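Local coordinates for cysteine synthase 3 (PDB 6KR5), which catalyses the last step of cysteine synthesis, using pyridoxal-5'-phosphate to replace the acetate of O-acetyl-L-serine with sulfide, at the interface of chains A and B. Residues are numbered along the deposited sequence; one frame, centred on the assembly and turned at random. Chains: chain A/B, Cysteine synthase 3.

The interface of chains A and B. Residues chain A 13-16; chain B 27-28, 30.
B:Glu28 lies across the chain-A segment from A:Ile13 to A:His15, where two short strands of this fold-type II pyridoxal-phosphate enzyme pair in parallel between the chains of a two-fold dimer. Strand 13-14 of chain A runs beside strand 26-28 of chain B, with A:Tyr14 bridged to B:Val27. The backbone N of B:Glu28 donates to the carbonyl O of A:Tyr14 over 2.9 Å; the bond is nearly straight and requires no particular side chain.

B:Glu28 buries the most surface in this patch, and its length suits it to reach over the neighbouring strand. With CG placed beside its own backbone N (chi1 -60°) and the chain extended beyond, the methylenes pass over the carbonyl of A:Tyr14 and carry the carboxylate to A:His15. On the way CG meets the CG2 methyl of A:Ile13 at 3.7 Å, the two side chains crossing at about a right angle; a branched aliphatic residue suits this apolar stretch of the glutamate.

A:His15 runs alongside B:Glu28, pointing the same way, its imidazole turned 78° from the carboxylate plane. Its CB and CD2 each lie 3.7 Å from OE1 of B:Glu28, a packing contact without a hydrogen bond. A flat, polar imidazole suits a place beside a carboxylate, which could favour its protonated form.

B:His30 steadies the glutamate from within its own chain: ring NE2 donates to carboxylate OE1 of B:Glu28 at 2.8 Å. OE1 is approached on its anti side, 25° out of the carboxylate plane, while the oxygen stays near the imidazole plane. The same N-H is shared in a fork with the carbonyl O of A:His15, 2.9 Å from NE2; both bonds are bent, and the one across the interface is weak. On the face of the strand pair away from the glutamate side chain, the methyls of B:Val27 divide their contacts, CG1 against the backbone of A:Asn16 and CG2 against CB of A:Tyr14, a compact beta-branched residue that suits an extended strand.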
loop_
_atom_site.group_PDB
_atom_site.type_symbol
_atom_site.label_atom_id
_atom_site.label_comp_id
_atom_site.label_asym_id
_atom_site.label_seq_id
_atom_site.Cartn_x
_atom_site.Cartn_y
_atom_site.Cartn_z
ATOM N N ILE A 13 -0.458 -8.156 18.143
ATOM C CA ILE A 13 -0.331 -9.239 17.175
ATOM C C ILE A 13 -1.707 -9.399 16.543
ATOM O O ILE A 13 -2.673 -9.784 17.216
ATOM C CB ILE A 13 0.153 -10.549 17.816
ATOM C CG1 ILE A 13 1.501 -10.336 18.511
ATOM C CG2 ILE A 13 0.292 -11.641 16.758
ATOM C CD1 ILE A 13 2.629 -10.180 17.569
ATOM N N TYR A 14 -1.811 -9.063 15.263
ATOM C CA TYR A 14 -3.071 -9.188 14.552
ATOM C C TYR A 14 -3.335 -10.653 14.234
ATOM O O TYR A 14 -2.428 -11.388 13.841
ATOM C CB TYR A 14 -3.019 -8.361 13.268
ATOM C CG TYR A 14 -2.861 -6.883 13.530
ATOM C CD1 TYR A 14 -1.606 -6.314 13.732
ATOM C CD2 TYR A 14 -3.973 -6.052 13.595
ATOM C CE1 TYR A 14 -1.469 -4.958 13.975
ATOM C CE2 TYR A 14 -3.852 -4.695 13.826
ATOM C CZ TYR A 14 -2.591 -4.151 14.017
ATOM O OH TYR A 14 -2.445 -2.805 14.265
ATOM N N HIS A 15 -4.588 -11.088 14.404
ATOM C CA HIS A 15 -4.883 -12.491 14.161
ATOM C C HIS A 15 -5.004 -12.810 12.681
ATOM O O HIS A 15 -4.871 -13.978 12.300
ATOM C CB HIS A 15 -6.186 -12.899 14.854
ATOM C CG HIS A 15 -6.188 -12.683 16.334
ATOM N ND1 HIS A 15 -6.817 -11.609 16.922
ATOM C CD2 HIS A 15 -5.677 -13.421 17.347
ATOM C CE1 HIS A 15 -6.680 -11.682 18.234
ATOM N NE2 HIS A 15 -5.999 -12.777 18.518
ATOM N N ASN A 16 -5.281 -11.812 11.849
ATOM C CA ASN A 16 -5.344 -11.992 10.407
ATOM C C ASN A 16 -5.322 -10.605 9.786
ATOM O O ASN A 16 -5.360 -9.586 10.487
ATOM C CB ASN A 16 -6.587 -12.781 9.985
ATOM C CG ASN A 16 -7.870 -12.135 10.471
ATOM O OD1 ASN A 16 -8.252 -11.068 10.004
ATOM N ND2 ASN A 16 -8.519 -12.762 11.450
ATOM N N VAL B 27 1.433 -9.895 11.894
ATOM C CA VAL B 27 0.185 -10.620 11.650
ATOM C C VAL B 27 0.431 -12.125 11.684
ATOM O O VAL B 27 1.417 -12.621 11.129
ATOM C CB VAL B 27 -0.430 -10.208 10.293
ATOM C CG1 VAL B 27 -1.775 -10.916 10.044
ATOM C CG2 VAL B 27 -0.588 -8.689 10.227
ATOM N N GLU B 28 -0.489 -12.861 12.309
ATOM C CA GLU B 28 -0.406 -14.319 12.313
ATOM C C GLU B 28 -0.739 -14.904 10.945
ATOM O O GLU B 28 -1.735 -14.517 10.319
ATOM C CB GLU B 28 -1.377 -14.905 13.336
ATOM C CG GLU B 28 -1.152 -14.471 14.778
ATOM C CD GLU B 28 -2.268 -14.944 15.711
ATOM O OE1 GLU B 28 -3.365 -15.293 15.223
ATOM O OE2 GLU B 28 -2.040 -14.961 16.942
ATOM N N HIS B 30 -2.108 -18.351 9.125
ATOM C CA HIS B 30 -2.963 -19.477 9.509
ATOM C C HIS B 30 -3.205 -20.414 8.336
ATOM O O HIS B 30 -3.155 -21.638 8.489
ATOM C CB HIS B 30 -4.313 -18.990 10.045
ATOM C CG HIS B 30 -4.210 -18.201 11.310
ATOM N ND1 HIS B 30 -3.878 -18.770 12.520
ATOM C CD2 HIS B 30 -4.406 -16.883 11.553
ATOM C CE1 HIS B 30 -3.856 -17.833 13.452
ATOM N NE2 HIS B 30 -4.180 -16.681 12.892
#